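Putative exported protein (Bacteroides fragilis NCTC 9343, PDB 3IEE) is of unknown function but is probably an exported, all-helical lipoprotein tethered to a membrane. Local coordinates at residues D51-K56 against A109-Y114; K38-E43 against P68-K73. One frame throughout, in Å; residues are numbered along the deposited sequence.

Contact 1 of 2, residues D51-K56 against A109-Y114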
loop_
_atom_site.group_PDB
_atom_site.type_symbol
_atom_site.label_atom_id
_atom_site.label_comp_id
_atom_site.label_asym_id
_atom_site.label_seq_id
_atom_site.Cartn_x
_atom_site.Cartn_y
_atom_site.Cartn_z
ATOM N N ASP A 51 -10.993 13.798 8.628
ATOM C CA ASP A 51 -11.084 14.259 10.019
ATOM C C ASP A 51 -11.447 15.754 10.072
ATOM O O ASP A 51 -12.292 16.159 10.881
ATOM C CB ASP A 51 -9.766 14.041 10.738
ATOM C CG ASP A 51 -9.540 12.594 11.184
ATOM O OD1 ASP A 51 -10.500 11.837 11.273
ATOM O OD2 ASP A 51 -8.385 12.271 11.513
ATOM N N TYR A 52 -10.774 16.556 9.261
ATOM C CA TYR A 52 -11.077 17.994 9.124
ATOM C C TYR A 52 -12.494 18.222 8.631
ATOM O O TYR A 52 -13.226 19.049 9.175
ATOM C CB TYR A 52 -10.089 18.698 8.188
ATOM C CG TYR A 52 -10.366 20.211 8.037
ATOM C CD1 TYR A 52 -10.119 21.102 9.082
ATOM C CD2 TYR A 52 -10.985 20.711 6.904
ATOM C CE1 TYR A 52 -10.410 22.444 8.958
ATOM C CE2 TYR A 52 -11.261 22.039 6.758
ATOM C CZ TYR A 52 -11.012 22.915 7.790
ATOM O OH TYR A 52 -11.262 24.261 7.637
HETATM N N MSE A 53 -12.910 17.505 7.596
HETATM C CA MSE A 53 -14.309 17.583 7.171
HETATM C C MSE A 53 -15.274 17.353 8.329
HETATM O O MSE A 53 -16.183 18.164 8.538
HETATM C CB MSE A 53 -14.601 16.620 5.992
HETATM C CG MSE A 53 -13.947 17.043 4.713
HETATM SE SE MSE A 53 -14.063 15.752 3.305
HETATM C CE MSE A 53 -15.925 15.995 2.816
ATOM N N GLU A 54 -15.068 16.274 9.095
ATOM C CA GLU A 54 -15.936 15.961 10.239
ATOM C C GLU A 54 -15.922 17.101 11.265
ATOM O O GLU A 54 -16.967 17.551 11.740
ATOM C CB GLU A 54 -15.480 14.701 10.983
ATOM C CG GLU A 54 -15.612 13.394 10.234
ATOM C CD GLU A 54 -14.865 12.200 10.932
ATOM O OE1 GLU A 54 -13.892 12.415 11.712
ATOM O OE2 GLU A 54 -15.273 11.035 10.687
ATOM N N GLN A 55 -14.722 17.537 11.616
ATOM C CA GLN A 55 -14.579 18.564 12.651
ATOM C C GLN A 55 -15.176 19.896 12.227
ATOM O O GLN A 55 -15.837 20.549 13.039
ATOM C CB GLN A 55 -13.105 18.741 13.022
ATOM C CG GLN A 55 -12.896 19.641 14.214
ATOM C CD GLN A 55 -13.803 19.284 15.384
ATOM O OE1 GLN A 55 -14.568 20.150 15.887
ATOM N NE2 GLN A 55 -13.734 18.009 15.836
ATOM N N LYS A 56 -14.943 20.301 10.972
ATOM C CA LYS A 56 -15.439 21.581 10.436
ATOM C C LYS A 56 -16.965 21.674 10.434
ATOM O O LYS A 56 -17.551 22.762 10.448
ATOM C CB LYS A 56 -14.850 21.814 9.030
ATOM C CG LYS A 56 -15.035 23.212 8.448
ATOM C CD LYS A 56 -14.406 24.321 9.280
ATOM C CE LYS A 56 -14.427 25.669 8.543
ATOM N NZ LYS A 56 -13.840 26.820 9.349
ATOM N N ALA A 109 -12.161 17.581 -5.370
ATOM C CA ALA A 109 -13.275 18.481 -5.780
ATOM C C ALA A 109 -14.389 18.564 -4.714
ATOM O O ALA A 109 -14.880 19.673 -4.370
ATOM C CB ALA A 109 -13.859 18.036 -7.121
ATOM N N ASN A 110 -14.793 17.402 -4.210
ATOM C CA ASN A 110 -15.854 17.298 -3.214
ATOM C C ASN A 110 -15.522 18.003 -1.912
ATOM O O ASN A 110 -16.429 18.469 -1.224
ATOM C CB ASN A 110 -16.178 15.834 -2.881
ATOM C CG ASN A 110 -16.935 15.135 -3.976
ATOM O OD1 ASN A 110 -17.425 15.755 -4.920
ATOM N ND2 ASN A 110 -17.046 13.831 -3.850
ATOM N N PHE A 111 -14.246 18.021 -1.544
ATOM C CA PHE A 111 -13.803 18.732 -0.331
ATOM C C PHE A 111 -14.129 20.216 -0.422
ATOM O O PHE A 111 -14.672 20.791 0.512
ATOM C CB PHE A 111 -12.286 18.500 -0.122
ATOM C CG PHE A 111 -11.712 19.242 1.050
ATOM C CD1 PHE A 111 -12.061 18.899 2.327
ATOM C CD2 PHE A 111 -10.807 20.270 0.864
ATOM C CE1 PHE A 111 -11.547 19.574 3.413
ATOM C CE2 PHE A 111 -10.258 20.947 1.956
ATOM C CZ PHE A 111 -10.630 20.581 3.232
ATOM N N ASP A 112 -13.819 20.834 -1.564
ATOM C CA ASP A 112 -14.134 22.239 -1.774
ATOM C C ASP A 112 -15.651 22.492 -1.717
ATOM O O ASP A 112 -16.130 23.396 -1.045
ATOM C CB ASP A 112 -13.587 22.694 -3.135
ATOM C CG ASP A 112 -12.047 22.657 -3.217
ATOM O OD1 ASP A 112 -11.357 22.554 -2.189
ATOM O OD2 ASP A 112 -11.524 22.732 -4.348
ATOM N N THR A 113 -16.413 21.670 -2.414
ATOM C CA THR A 113 -17.868 21.807 -2.425
ATOM C C THR A 113 -18.476 21.642 -1.030
ATOM O O THR A 113 -19.435 22.337 -0.660
ATOM C CB THR A 113 -18.494 20.795 -3.400
ATOM O OG1 THR A 113 -17.778 20.866 -4.639
ATOM C CG2 THR A 113 -20.011 21.134 -3.636
ATOM N N TYR A 114 -17.913 20.722 -0.263
ATOM C CA TYR A 114 -18.360 20.460 1.116
ATOM C C TYR A 114 -18.232 21.719 1.989
ATOM O O TYR A 114 -19.139 22.071 2.748
ATOM C CB TYR A 114 -17.504 19.341 1.712
ATOM C CG TYR A 114 -17.732 19.072 3.158
ATOM C CD1 TYR A 114 -18.778 18.284 3.569
ATOM C CD2 TYR A 114 -16.887 19.610 4.132
ATOM C CE1 TYR A 114 -18.983 17.998 4.916
ATOM C CE2 TYR A 114 -17.073 19.345 5.481
ATOM C CZ TYR A 114 -18.155 18.549 5.876
ATOM O OH TYR A 114 -18.395 18.265 7.200
#
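The selenomethionine side chain of M53 enters the gap between the rings of F111 and Y114 and meets each in a different way. Its terminal methyl lies over one face of Y114, with M53 CE 3.9 Å from the ring centroid, a CH-pi contact displaced toward the rim near CG. The bend at chi3 (75°) turns CE onto that face. F111, by contrast, offers its edge: M53 CG sits 3.6 Å from F111 CD1, close to the ring plane, and SE lies beside the same edge in a Met-aromatic contact. The rim of F111 also meets Y52, whose CD2 is 3.7 Å from F111 CZ, the two side chains crossing at about a right angle. These groups fill the space between two nearly parallel helices, 43-56 and 87-119; the axes of their segments 51-56 and 109-114 approach to 11.3 Å at an angle of 11°. Y52, M53, F111 and Y114 bridge that separation. In Y114 chi1 (173°) sets CG anti to the backbone N, and farther out CE2 and CZ of the ring lie beside M53 O. Y114 OH donates a 2.6 Å hydrogen bond to M53 O, approaching from above the carbonyl plane. One residue thus grips both the backbone and the side chain of M53. Beyond the pair, N133 of helix 123-162 touches M53, while V66 in the loop after helix 43-56 packs on Y52 and F111.

Contact 2 of 2, residues K38-E43 against P68-K73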
loop_
_atom_site.group_PDB
_atom_site.type_symbol
_atom_site.label_atom_id
_atom_site.label_comp_id
_atom_site.label_asym_id
_atom_site.label_seq_id
_atom_site.Cartn_x
_atom_site.Cartn_y
_atom_site.Cartn_z
ATOM N N LYS A 38 2.161 5.390 -3.433
ATOM C CA LYS A 38 2.540 6.027 -2.155
ATOM C C LYS A 38 2.115 7.483 -2.169
ATOM O O LYS A 38 1.542 7.958 -1.191
ATOM C CB LYS A 38 4.037 5.847 -1.886
ATOM C CG LYS A 38 4.526 6.596 -0.683
ATOM C CD LYS A 38 5.986 6.394 -0.417
ATOM C CE LYS A 38 6.432 7.220 0.789
ATOM N NZ LYS A 38 7.898 7.484 0.700
ATOM N N ASP A 39 2.370 8.165 -3.282
ATOM C CA ASP A 39 2.110 9.586 -3.445
ATOM C C ASP A 39 0.627 9.911 -3.629
ATOM O O ASP A 39 0.144 10.929 -3.109
ATOM C CB ASP A 39 2.847 10.091 -4.695
ATOM C CG ASP A 39 3.570 11.368 -4.487
ATOM O OD1 ASP A 39 3.950 11.648 -3.338
ATOM O OD2 ASP A 39 3.780 12.107 -5.503
HETATM N N MSE A 40 -0.083 9.073 -4.391
HETATM C CA MSE A 40 -1.474 9.291 -4.798
HETATM C C MSE A 40 -2.503 8.893 -3.756
HETATM O O MSE A 40 -3.593 9.452 -3.774
HETATM C CB MSE A 40 -1.807 8.579 -6.103
HETATM C CG MSE A 40 -1.060 9.134 -7.290
HETATM SE SE MSE A 40 -1.600 11.004 -7.661
HETATM C CE MSE A 40 -0.213 12.005 -6.701
ATOM N N VAL A 41 -2.171 7.903 -2.932
ATOM C CA VAL A 41 -2.962 7.567 -1.745
ATOM C C VAL A 41 -2.063 7.626 -0.518
ATOM O O VAL A 41 -1.481 6.619 -0.119
ATOM C CB VAL A 41 -3.650 6.197 -1.855
ATOM C CG1 VAL A 41 -4.660 6.031 -0.678
ATOM C CG2 VAL A 41 -4.294 6.005 -3.195
ATOM N N LYS A 42 -1.902 8.821 0.015
ATOM C CA LYS A 42 -1.183 9.024 1.275
ATOM C C LYS A 42 -2.214 8.825 2.389
ATOM O O LYS A 42 -2.943 9.742 2.714
ATOM C CB LYS A 42 -0.577 10.444 1.360
ATOM C CG LYS A 42 0.540 10.799 0.361
ATOM C CD LYS A 42 0.908 12.306 0.424
ATOM C CE LYS A 42 1.852 12.751 -0.711
ATOM N NZ LYS A 42 1.898 14.251 -0.852
ATOM N N GLU A 43 -2.258 7.626 2.976
ATOM C CA GLU A 43 -3.421 7.270 3.801
ATOM C C GLU A 43 -3.612 8.228 4.990
ATOM O O GLU A 43 -4.724 8.564 5.336
ATOM C CB GLU A 43 -3.306 5.850 4.327
ATOM C CG GLU A 43 -3.313 4.724 3.263
ATOM C CD GLU A 43 -2.028 4.599 2.419
ATOM O OE1 GLU A 43 -0.920 5.162 2.748
ATOM O OE2 GLU A 43 -2.157 3.872 1.420
ATOM N N PRO A 68 -2.449 19.480 1.250
ATOM C CA PRO A 68 -2.891 19.709 -0.137
ATOM C C PRO A 68 -2.672 18.448 -1.004
ATOM O O PRO A 68 -1.834 17.599 -0.684
ATOM C CB PRO A 68 -1.959 20.824 -0.592
ATOM C CG PRO A 68 -0.701 20.573 0.187
ATOM C CD PRO A 68 -1.149 20.123 1.539
ATOM N N ALA A 69 -3.446 18.298 -2.068
ATOM C CA ALA A 69 -3.269 17.132 -2.944
ATOM C C ALA A 69 -2.082 17.447 -3.837
ATOM O O ALA A 69 -2.120 18.456 -4.576
ATOM C CB ALA A 69 -4.510 16.890 -3.801
ATOM N N VAL A 70 -1.051 16.613 -3.768
ATOM C CA VAL A 70 0.109 16.766 -4.669
ATOM C C VAL A 70 -0.245 16.432 -6.132
ATOM O O VAL A 70 -1.105 15.599 -6.411
ATOM C CB VAL A 70 1.347 15.915 -4.210
ATOM C CG1 VAL A 70 1.798 16.369 -2.789
ATOM C CG2 VAL A 70 1.078 14.388 -4.301
ATOM N N VAL A 71 0.434 17.103 -7.044
ATOM C CA VAL A 71 0.266 16.859 -8.474
ATOM C C VAL A 71 0.782 15.460 -8.774
ATOM O O VAL A 71 1.823 15.029 -8.247
ATOM C CB VAL A 71 1.060 17.891 -9.360
ATOM C CG1 VAL A 71 2.568 17.831 -9.067
ATOM C CG2 VAL A 71 0.811 17.645 -10.838
ATOM N N SER A 72 0.038 14.765 -9.620
ATOM C CA SER A 72 0.391 13.431 -10.068
ATOM C C SER A 72 1.739 13.450 -10.801
ATOM O O SER A 72 1.940 14.280 -11.709
ATOM C CB SER A 72 -0.710 12.926 -11.002
ATOM O OG SER A 72 -0.372 11.679 -11.581
ATOM N N LYS A 73 2.643 12.536 -10.431
ATOM C CA LYS A 73 3.937 12.354 -11.107
ATOM C C LYS A 73 3.923 11.005 -11.815
ATOM O O LYS A 73 3.220 10.081 -11.368
ATOM C CB LYS A 73 5.089 12.361 -10.090
ATOM C CG LYS A 73 5.243 13.687 -9.288
ATOM C CD LYS A 73 6.151 13.452 -8.053
ATOM C CE LYS A 73 5.939 14.539 -6.970
ATOM N NZ LYS A 73 7.208 14.862 -6.250
HETATM O O HOH W 1 2.648 10.762 -8.055
HETATM O O HOH W 2 6.567 12.847 -4.270
#
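M40 and V70 make the apolar part of this contact, D39 and K73 the polar part. The selenomethionine chain of M40 bends at chi2 (-65°) and again at chi3, which brings its methyl to the loop: M40 CE lies 3.6 Å from V70 CG2 and 3.7 Å from S72 CA, while SE faces S72 CB. Next to it, the carboxylate of D39 reaches the same valine methyl, with D39 OD2 3.7 Å from V70 CG2, and meets the K73 side chain crosswise, OD2 being 3.6 Å from K73 CE. The charged ends stay apart, 4.5 Å between D39 OD2 and K73 NZ, too far for a salt bridge. Two waters join the two residues. One donates to D39 OD2 and accepts from the backbone K73 N at 3.0 Å; the other accepts from K73 NZ at 2.9 Å and donates weakly to D39 OD1. A single carboxylate is therefore linked through solvent to both the main chain and the side chain of one lysine. Outside this first shell, helix 87-119 supplies the backing. F101 touches both M40 and S72, and R104 bonds V70 O and, weakly, M40 O, tying the loop to the place where helix 17-40 ends. V41 there leaves helical geometry, and K42 occupies the N-cap position before helix 43-56. With no direct hydrogen bond between the two segments, their polar link runs through water at the surface, and the opposite charges of D39 and K73 probably attract each other weakly, in addition to the water-mediated bonds.

Along the chain the two contacts interleave: 38-43 of contact 2 comes first, then 51-56 of contact 1, then 68-73, and finally 109-114. Their centres are about 17 Å apart and their nearest atoms about 8 Å, so they do not touch, although they lie on the same side of the chain's centre. Helix 43-56 connects them, beginning at contact 2 and ending at contact 1, and the loop that follows returns to the end of helix 17-40, just before that helix starts. Helix 87-119 takes part in contact 1 and backs contact 2, so within the DUF6845 region it ties together both ends of helix 43-56 and the loop after it.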